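Local coordinates for protein TSSL1 (Pseudomonas aeruginosa, PDB 4B62) that probably holds the type VI secretion system to the cell wall, binding peptidoglycan through the OmpA-like domain described here, at residues D23-V29 and F59-R65; A49-A53 and I88-Y93; S83-P87 and T134-A138. One frame throughout, in Å; residues are numbered along the deposited sequence.

Interaction 1 lies in the body of this OmpA-like domain, partly buried, where helix 21-25 and the turn after it meet the first turns of helix 60-72. Interactions 2 and 3 are surface contacts whose segments 83-87 and 88-93 follow one another between strand 77-82 and helix 96-115, on loops that probably border the peptidoglycan-binding site, as in relatives. Their centres lie about 15 Å apart, against about 22 Å from interaction 1 to interaction 2 and about 23 Å to interaction 3. Interactions 1 and 2 come within about 6 Å at their nearest atoms without touching. The phosphate at interaction 2 is probably from the crystallisation liquor.

Interaction 1: D23-V29 and F59-R65; sequences DIKAQRV and FQPLLLR
A bidentate salt bridge between helix 21-25 and helix 60-72 is the polar centre of this contact. Asp23 (chi1 m) points toward the other segment and Arg65 reaches back with chi1 to chi3 in m, t and m. Arg65 NE gives a hydrogen bond to Asp23 OD2 (2.7 Å) and Arg65 NH2 one to Asp23 OD1 (2.8 Å), so both carboxylate oxygens are satisfied, as suits a buried acid. The nearest CA pair is Asp23 and Leu62, 7.9 Å apart. After the helical turn the chain reverses in a Schellman motif: Gln27 takes positive phi (65°), with Arg28 N bonded to Asp23 O (2.9 Å) and Gln27 N to Ile24 O (3.0 Å). This turn sends Arg28 back toward helix 60-72. With chi1 to chi3 in m, t and p, Arg28 NH2 lies 3.6 Å from Phe59 CD1 and 3.8 Å from Leu62 CD2, which covers one guanidinium face. Arg28 NH1 is only 3.9 Å from Arg65 NH2, but each like charge has an acid: Asp23 for Arg65, and Glu46, which forms a salt bridge with Arg28 NE. Beside the ion pairs Leu62 (chi1 t, chi2 p) offers CD1 to Val29 CG1 (3.8 Å) and to Asp23 CG (3.5 Å), a branched apolar side chain between the charged groups and the core. Leu62 of helix 60-72 and Val29 both pack on Ile42 of strand 37-43, while Leu63 and Leu64 touch Leu110 and Thr114 of helix 96-115.

Interaction 2: A49-A53 and I88-Y93; sequences ASASA and IATLRY. With PO4 (phosphate ion), chain C.
Two loops of the OmpA-like domain meet here and make a small anion site, occupied by a phosphate ion that probably comes from the crystallisation liquor. Residues 49-52 form a type II beta turn, closed by Ser52 N to Ala49 O (3.1 Å), with Ser50 at phi/psi -49/131 and Ala51 at 65/16. Ala51 takes up the left-handed conformation of the turn despite its CB, and its methyl points toward Ile88. Residues 90-93 close a second turn: Tyr93 N bonds to Thr90 OG1 (3.2 Å; chi1 p), an ST motif, and Thr90 N bonds to Tyr93 O (3.1 Å). The nearest CA pair is Ala51 and Ile88, 5.9 Å apart. Ala51 CB packs on Ile88 CG2 (3.7 Å), and Ile88 CD1 reaches Ser50 OG (3.5 Å). Tyr93 (chi1 m, chi2 -71°) lies along the other loop, with Ala53 CB 3.7 Å from its CZ and Ala51 O 3.5 Å from its CD2. No direct hydrogen bond joins the loops; instead a water lies 2.9 Å from each of Ala51 O, Ile88 O and Thr90 OG1. The phosphate joins them too, taking very short hydrogen bonds from Ser52 OG to O1 (2.4 Å) and from Tyr93 OH to O4 (2.5 Å), and one from Ala53 N to O4 (2.8 Å). Arg103 of helix 96-115 bonds to Ser52 O. The ion merely marks an anion-holding place; by position this face probably corresponds to the peptidoglycan-binding side of OmpA-like relatives, where loops around the start of this helix border the pocket.

Interaction 3: S83-P87 and T134-A138; sequences SDNRP and TNASA
The chain leaves strand 77-82 at Ser83, whose OG (chi1 p) bonds to Asp84 O (2.8 Å); a water accepts from Asn135 ND2 (2.9 Å) and makes a weak bond to Ser83 O (3.5 Å). Asp84 comes next, its CA 6.2 Å from Asn135 CA, the nearest CA pair. With chi1 p its OD1 accepts from Arg86 N (2.9 Å), an Asx turn, and OD2 forms a salt bridge with Arg145, while Asp84 CB touches Asn135 OD1 (3.2 Å), which is bonded to Asn144. Asn85 OD1 meets Asn135 CB (3.2 Å) and takes a weak bond from Arg86 NE (2.9 Å). Arg86 NH2 ends 3.0 Å from Asn135 O, at an angle too poor for a hydrogen bond; Arg141 serves that oxygen. Thr134 OG1 accepts from Ala136 N (2.9 Å) in an ST turn, and Ser137 N-caps helix 138-144. Gly-His-Ser-Asp is this chain's form of the OmpA-like Gly-His-Thr/Ser-Asp sequence, and Asp84 probably matches the peptidoglycan-binding aspartate of relatives.

Interaction 1: D23-V29 and F59-R65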
loop_
_atom_site.group_PDB
_atom_site.type_symbol
_atom_site.label_atom_id
_atom_site.label_comp_id
_atom_site.label_asym_id
_atom_site.label_seq_id
_atom_site.Cartn_x
_atom_site.Cartn_y
_atom_site.Cartn_z
ATOM N N ASP A 23 7.172 6.173 -11.187
ATOM C CA ASP A 23 5.931 6.151 -10.424
ATOM C C ASP A 23 5.770 7.407 -9.580
ATOM O O ASP A 23 4.658 7.905 -9.415
ATOM C CB ASP A 23 5.850 4.898 -9.561
ATOM C CG ASP A 23 5.695 3.644 -10.386
ATOM O OD1 ASP A 23 4.801 3.625 -11.279
ATOM O OD2 ASP A 23 6.452 2.673 -10.144
ATOM N N ILE A 24 6.883 7.927 -9.063
ATOM C CA ILE A 24 6.834 9.175 -8.314
ATOM C C ILE A 24 6.445 10.325 -9.254
ATOM O O ILE A 24 5.566 11.124 -8.912
ATOM C CB ILE A 24 8.151 9.459 -7.566
ATOM C CG1 ILE A 24 8.332 8.468 -6.406
ATOM C CG2 ILE A 24 8.182 10.897 -7.059
ATOM C CD1 ILE A 24 9.732 8.449 -5.830
ATOM N N LYS A 25 7.082 10.414 -10.425
ATOM C CA LYS A 25 6.796 11.516 -11.364
ATOM C C LYS A 25 5.359 11.448 -11.874
ATOM O O LYS A 25 4.710 12.479 -12.030
ATOM C CB LYS A 25 7.778 11.513 -12.545
ATOM C CG LYS A 25 7.671 12.737 -13.460
ATOM N N ALA A 26 4.868 10.238 -12.119
ATOM C CA ALA A 26 3.481 10.030 -12.560
ATOM C C ALA A 26 2.451 10.185 -11.429
ATOM O O ALA A 26 1.245 10.150 -11.681
ATOM C CB ALA A 26 3.339 8.650 -13.172
ATOM N N GLN A 27 2.936 10.337 -10.196
ATOM C CA GLN A 27 2.110 10.484 -8.999
ATOM C C GLN A 27 1.286 9.220 -8.695
ATOM O O GLN A 27 0.230 9.301 -8.059
ATOM C CB GLN A 27 1.270 11.769 -9.035
ATOM C CG GLN A 27 2.127 13.032 -9.026
ATOM C CD GLN A 27 1.314 14.291 -8.801
ATOM O OE1 GLN A 27 0.482 14.640 -9.626
ATOM N NE2 GLN A 27 1.557 14.986 -7.687
ATOM N N ARG A 28 1.795 8.065 -9.141
ATOM C CA ARG A 28 1.217 6.763 -8.783
ATOM C C ARG A 28 1.576 6.345 -7.358
ATOM O O ARG A 28 0.840 5.586 -6.733
ATOM C CB ARG A 28 1.674 5.668 -9.752
ATOM C CG ARG A 28 1.230 5.878 -11.195
ATOM C CD ARG A 28 1.081 4.555 -11.936
ATOM N NE ARG A 28 -0.059 3.804 -11.418
ATOM C CZ ARG A 28 -0.403 2.569 -11.771
ATOM N NH1 ARG A 28 0.299 1.859 -12.691
ATOM N NH2 ARG A 28 -1.467 2.051 -11.180
ATOM N N VAL A 29 2.736 6.788 -6.880
ATOM C CA VAL A 29 3.147 6.556 -5.495
ATOM C C VAL A 29 3.808 7.805 -4.961
ATOM O O VAL A 29 4.217 8.682 -5.725
ATOM C CB VAL A 29 4.146 5.375 -5.349
ATOM C CG1 VAL A 29 3.647 4.138 -6.077
ATOM C CG2 VAL A 29 5.544 5.749 -5.829
ATOM N N PHE A 59 -2.717 -3.306 -13.087
ATOM C CA PHE A 59 -1.945 -2.531 -12.102
ATOM C C PHE A 59 -0.960 -3.366 -11.305
ATOM O O PHE A 59 -0.184 -2.830 -10.508
ATOM C CB PHE A 59 -2.880 -1.763 -11.173
ATOM C CG PHE A 59 -3.840 -0.856 -11.900
ATOM C CD1 PHE A 59 -3.465 -0.225 -13.092
ATOM C CD2 PHE A 59 -5.110 -0.652 -11.418
ATOM C CE1 PHE A 59 -4.338 0.598 -13.772
ATOM C CE2 PHE A 59 -5.989 0.171 -12.099
ATOM C CZ PHE A 59 -5.600 0.788 -13.272
ATOM N N GLN A 60 -0.964 -4.674 -11.525
ATOM C CA GLN A 60 0.058 -5.527 -10.936
ATOM C C GLN A 60 1.494 -5.094 -11.227
ATOM O O GLN A 60 2.350 -5.242 -10.359
ATOM C CB GLN A 60 -0.192 -6.988 -11.269
ATOM C CG GLN A 60 -1.369 -7.485 -10.459
ATOM C CD GLN A 60 -1.711 -8.925 -10.683
ATOM O OE1 GLN A 60 -0.906 -9.695 -11.178
ATOM N NE2 GLN A 60 -2.924 -9.300 -10.302
ATOM N N PRO A 61 1.765 -4.531 -12.420
ATOM C CA PRO A 61 3.149 -4.115 -12.641
ATOM C C PRO A 61 3.644 -3.053 -11.645
ATOM O O PRO A 61 4.826 -3.007 -11.350
ATOM C CB PRO A 61 3.125 -3.589 -14.064
ATOM C CG PRO A 61 2.042 -4.377 -14.733
ATOM C CD PRO A 61 0.978 -4.486 -13.669
ATOM N N LEU A 62 2.743 -2.220 -11.118
ATOM C CA LEU A 62 3.142 -1.253 -10.095
ATOM C C LEU A 62 3.687 -1.975 -8.861
ATOM O O LEU A 62 4.761 -1.631 -8.344
ATOM C CB LEU A 62 1.979 -0.332 -9.726
ATOM C CG LEU A 62 2.197 0.622 -8.543
ATOM C CD1 LEU A 62 3.415 1.516 -8.775
ATOM C CD2 LEU A 62 0.953 1.466 -8.292
ATOM N N LEU A 63 2.962 -2.986 -8.390
ATOM C CA LEU A 63 3.454 -3.768 -7.250
ATOM C C LEU A 63 4.703 -4.550 -7.612
ATOM O O LEU A 63 5.564 -4.769 -6.771
ATOM C CB LEU A 63 2.388 -4.692 -6.692
ATOM C CG LEU A 63 1.319 -4.039 -5.841
ATOM C CD1 LEU A 63 0.467 -5.120 -5.212
ATOM C CD2 LEU A 63 1.912 -3.159 -4.740
ATOM N N LEU A 64 4.809 -4.998 -8.859
ATOM C CA LEU A 64 6.037 -5.665 -9.292
ATOM C C LEU A 64 7.259 -4.742 -9.169
ATOM O O LEU A 64 8.317 -5.176 -8.730
ATOM C CB LEU A 64 5.892 -6.197 -10.720
ATOM C CG LEU A 64 7.073 -7.007 -11.246
ATOM C CD1 LEU A 64 7.373 -8.197 -10.355
ATOM C CD2 LEU A 64 6.737 -7.442 -12.658
ATOM N N ARG A 65 7.111 -3.470 -9.528
ATOM C CA ARG A 65 8.218 -2.513 -9.386
ATOM C C ARG A 65 8.601 -2.321 -7.921
ATOM O O ARG A 65 9.791 -2.147 -7.595
ATOM C CB ARG A 65 7.869 -1.178 -10.032
ATOM C CG ARG A 65 7.729 -1.304 -11.536
ATOM C CD ARG A 65 7.614 0.022 -12.225
ATOM N NE ARG A 65 6.337 0.678 -12.016
ATOM C CZ ARG A 65 5.236 0.448 -12.726
ATOM N NH1 ARG A 65 5.209 -0.516 -13.645
ATOM N NH2 ARG A 65 4.147 1.169 -12.494
#

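Interaction 2: A49-A53 and I88-Y93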
loop_
_atom_site.group_PDB
_atom_site.type_symbol
_atom_site.label_atom_id
_atom_site.label_comp_id
_atom_site.label_asym_id
_atom_site.label_seq_id
_atom_site.Cartn_x
_atom_site.Cartn_y
_atom_site.Cartn_z
ATOM N N ALA A 49 -9.992 -2.101 -7.884
ATOM C CA ALA A 49 -11.292 -1.551 -8.264
ATOM C C ALA A 49 -12.005 -1.070 -6.999
ATOM O O ALA A 49 -11.682 -1.488 -5.864
ATOM C CB ALA A 49 -12.135 -2.586 -8.991
ATOM N N SER A 50 -12.951 -0.163 -7.190
ATOM C CA SER A 50 -13.762 0.343 -6.103
ATOM C C SER A 50 -14.327 -0.814 -5.279
ATOM O O SER A 50 -14.831 -1.795 -5.824
ATOM C CB SER A 50 -14.893 1.208 -6.659
ATOM O OG SER A 50 -15.632 1.795 -5.614
ATOM N N ALA A 51 -14.182 -0.719 -3.959
ATOM C CA ALA A 51 -14.781 -1.680 -3.027
ATOM C C ALA A 51 -14.224 -3.112 -3.129
ATOM O O ALA A 51 -14.816 -4.039 -2.592
ATOM C CB ALA A 51 -16.315 -1.676 -3.163
ATOM N N SER A 52 -13.065 -3.272 -3.773
ATOM C CA SER A 52 -12.426 -4.579 -3.972
ATOM C C SER A 52 -11.031 -4.587 -3.321
ATOM O O SER A 52 -10.423 -3.530 -3.164
ATOM C CB SER A 52 -12.314 -4.855 -5.470
ATOM O OG SER A 52 -11.497 -5.959 -5.786
ATOM N N ALA A 53 -10.539 -5.779 -2.986
ATOM C CA ALA A 53 -9.187 -5.969 -2.465
ATOM C C ALA A 53 -8.290 -6.788 -3.392
ATOM O O ALA A 53 -7.196 -7.150 -3.028
ATOM C CB ALA A 53 -9.217 -6.565 -1.062
ATOM N N ILE A 88 -18.414 1.364 1.181
ATOM C CA ILE A 88 -19.189 0.759 0.104
ATOM C C ILE A 88 -19.258 -0.724 0.484
ATOM O O ILE A 88 -18.462 -1.534 0.005
ATOM C CB ILE A 88 -18.502 0.959 -1.275
ATOM C CG1 ILE A 88 -18.264 2.446 -1.565
ATOM C CG2 ILE A 88 -19.340 0.369 -2.406
ATOM C CD1 ILE A 88 -17.360 2.700 -2.756
ATOM N N ALA A 89 -20.183 -1.062 1.387
ATOM C CA ALA A 89 -20.254 -2.406 1.965
ATOM C C ALA A 89 -20.699 -3.432 0.922
ATOM O O ALA A 89 -21.575 -3.145 0.099
ATOM C CB ALA A 89 -21.206 -2.436 3.151
ATOM N N THR A 90 -20.073 -4.614 0.971
ATOM C CA THR A 90 -20.401 -5.731 0.089
ATOM C C THR A 90 -20.364 -7.041 0.871
ATOM O O THR A 90 -19.941 -7.080 2.027
ATOM C CB THR A 90 -19.429 -5.851 -1.101
ATOM O OG1 THR A 90 -18.113 -6.173 -0.625
ATOM C CG2 THR A 90 -19.391 -4.567 -1.917
ATOM N N LEU A 91 -20.819 -8.119 0.240
ATOM C CA LEU A 91 -20.789 -9.427 0.866
ATOM C C LEU A 91 -19.395 -9.830 1.329
ATOM O O LEU A 91 -19.236 -10.435 2.393
ATOM C CB LEU A 91 -21.324 -10.499 -0.075
ATOM C CG LEU A 91 -22.778 -10.392 -0.530
ATOM C CD1 LEU A 91 -23.038 -11.395 -1.646
ATOM C CD2 LEU A 91 -23.738 -10.623 0.624
ATOM N N ARG A 92 -18.384 -9.516 0.522
ATOM C CA ARG A 92 -17.025 -9.937 0.809
ATOM C C ARG A 92 -16.388 -9.008 1.841
ATOM O O ARG A 92 -15.582 -9.458 2.662
ATOM C CB ARG A 92 -16.181 -9.976 -0.471
ATOM C CG ARG A 92 -14.918 -10.813 -0.359
ATOM C CD ARG A 92 -14.202 -10.955 -1.700
ATOM N NE ARG A 92 -15.055 -11.478 -2.772
ATOM C CZ ARG A 92 -15.349 -12.764 -2.962
ATOM N NH1 ARG A 92 -14.895 -13.696 -2.124
ATOM N NH2 ARG A 92 -16.132 -13.122 -3.984
ATOM N N TYR A 93 -16.751 -7.724 1.796
ATOM C CA TYR A 93 -16.152 -6.708 2.677
ATOM C C TYR A 93 -17.259 -5.906 3.333
ATOM O O TYR A 93 -17.651 -4.848 2.839
ATOM C CB TYR A 93 -15.184 -5.802 1.920
ATOM C CG TYR A 93 -14.227 -6.590 1.071
ATOM C CD1 TYR A 93 -13.220 -7.349 1.644
ATOM C CD2 TYR A 93 -14.357 -6.610 -0.311
ATOM C CE1 TYR A 93 -12.352 -8.095 0.859
ATOM C CE2 TYR A 93 -13.498 -7.351 -1.100
ATOM C CZ TYR A 93 -12.498 -8.093 -0.515
ATOM O OH TYR A 93 -11.642 -8.838 -1.314
HETATM P P PO4 C . -12.516 -8.861 -4.812
HETATM O O1 PO4 C . -12.155 -8.289 -6.159
HETATM O O2 PO4 C . -13.959 -8.578 -4.543
HETATM O O3 PO4 C . -12.319 -10.353 -4.807
HETATM O O4 PO4 C . -11.690 -8.273 -3.702
HETATM O O HOH W 1 -16.612 -3.689 -0.370
#

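Interaction 3: S83-P87 and T134-A138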
loop_
_atom_site.group_PDB
_atom_site.type_symbol
_atom_site.label_atom_id
_atom_site.label_comp_id
_atom_site.label_asym_id
_atom_site.label_seq_id
_atom_site.Cartn_x
_atom_site.Cartn_y
_atom_site.Cartn_z
ATOM N N SER A 83 -8.946 3.158 4.914
ATOM C CA SER A 83 -10.167 3.515 4.224
ATOM C C SER A 83 -10.448 4.995 4.406
ATOM O O SER A 83 -9.789 5.683 5.199
ATOM C CB SER A 83 -11.355 2.726 4.775
ATOM O OG SER A 83 -11.607 3.076 6.131
ATOM N N ASP A 84 -11.451 5.470 3.687
ATOM C CA ASP A 84 -12.098 6.739 4.001
ATOM C C ASP A 84 -13.170 6.440 5.077
ATOM O O ASP A 84 -13.149 5.366 5.673
ATOM C CB ASP A 84 -12.667 7.376 2.723
ATOM C CG ASP A 84 -13.647 6.487 2.009
ATOM O OD1 ASP A 84 -14.254 5.606 2.661
ATOM O OD2 ASP A 84 -13.798 6.684 0.781
ATOM N N ASN A 85 -14.104 7.357 5.307
ATOM C CA ASN A 85 -15.200 7.125 6.263
ATOM C C ASN A 85 -16.563 6.909 5.588
ATOM O O ASN A 85 -17.618 7.093 6.216
ATOM C CB ASN A 85 -15.274 8.276 7.266
ATOM C CG ASN A 85 -15.751 9.565 6.637
ATOM O OD1 ASN A 85 -15.847 9.676 5.414
ATOM N ND2 ASN A 85 -16.069 10.545 7.473
ATOM N N ARG A 86 -16.523 6.481 4.329
ATOM C CA ARG A 86 -17.712 6.314 3.485
ATOM C C ARG A 86 -17.713 4.909 2.907
ATOM O O ARG A 86 -17.366 4.711 1.745
ATOM C CB ARG A 86 -17.722 7.313 2.328
ATOM C CG ARG A 86 -17.424 8.744 2.702
ATOM C CD ARG A 86 -18.408 9.361 3.673
ATOM N NE ARG A 86 -18.044 10.757 3.944
ATOM C CZ ARG A 86 -18.528 11.824 3.307
ATOM N NH1 ARG A 86 -19.427 11.704 2.329
ATOM N NH2 ARG A 86 -18.107 13.036 3.656
ATOM N N PRO A 87 -18.101 3.919 3.715
ATOM C CA PRO A 87 -18.024 2.532 3.258
ATOM C C PRO A 87 -18.929 2.206 2.074
ATOM O O PRO A 87 -20.055 2.709 1.982
ATOM C CB PRO A 87 -18.473 1.738 4.486
ATOM C CG PRO A 87 -19.362 2.677 5.215
ATOM C CD PRO A 87 -18.717 4.017 5.045
ATOM N N THR A 134 -8.684 15.240 4.532
ATOM C CA THR A 134 -10.113 15.298 4.844
ATOM C C THR A 134 -10.909 14.196 4.144
ATOM O O THR A 134 -10.579 13.803 3.021
ATOM C CB THR A 134 -10.720 16.665 4.483
ATOM O OG1 THR A 134 -12.084 16.724 4.903
ATOM C CG2 THR A 134 -10.631 16.954 2.985
ATOM N N ASN A 135 -11.952 13.719 4.819
ATOM C CA ASN A 135 -12.968 12.887 4.188
ATOM C C ASN A 135 -14.147 13.703 3.645
ATOM O O ASN A 135 -15.126 13.124 3.149
ATOM C CB ASN A 135 -13.462 11.805 5.144
ATOM C CG ASN A 135 -12.459 10.682 5.308
ATOM O OD1 ASN A 135 -12.044 10.076 4.331
ATOM N ND2 ASN A 135 -12.065 10.396 6.549
ATOM N N ALA A 136 -14.052 15.030 3.717
ATOM C CA ALA A 136 -15.151 15.895 3.331
ATOM C C ALA A 136 -15.163 16.261 1.852
ATOM O O ALA A 136 -15.991 17.063 1.435
ATOM C CB ALA A 136 -15.145 17.160 4.175
ATOM N N SER A 137 -14.249 15.704 1.076
ATOM C CA SER A 137 -14.271 15.845 -0.386
ATOM C C SER A 137 -13.964 14.510 -1.019
ATOM O O SER A 137 -13.302 13.667 -0.417
ATOM C CB SER A 137 -13.194 16.839 -0.840
ATOM O OG SER A 137 -11.884 16.405 -0.488
ATOM N N ALA A 138 -14.380 14.334 -2.267
ATOM C CA ALA A 138 -14.084 13.090 -2.960
ATOM C C ALA A 138 -12.584 12.896 -3.119
ATOM O O ALA A 138 -12.062 11.789 -2.921
ATOM C CB ALA A 138 -14.781 13.036 -4.315
HETATM O O HOH W 2 -10.135 8.349 7.381
#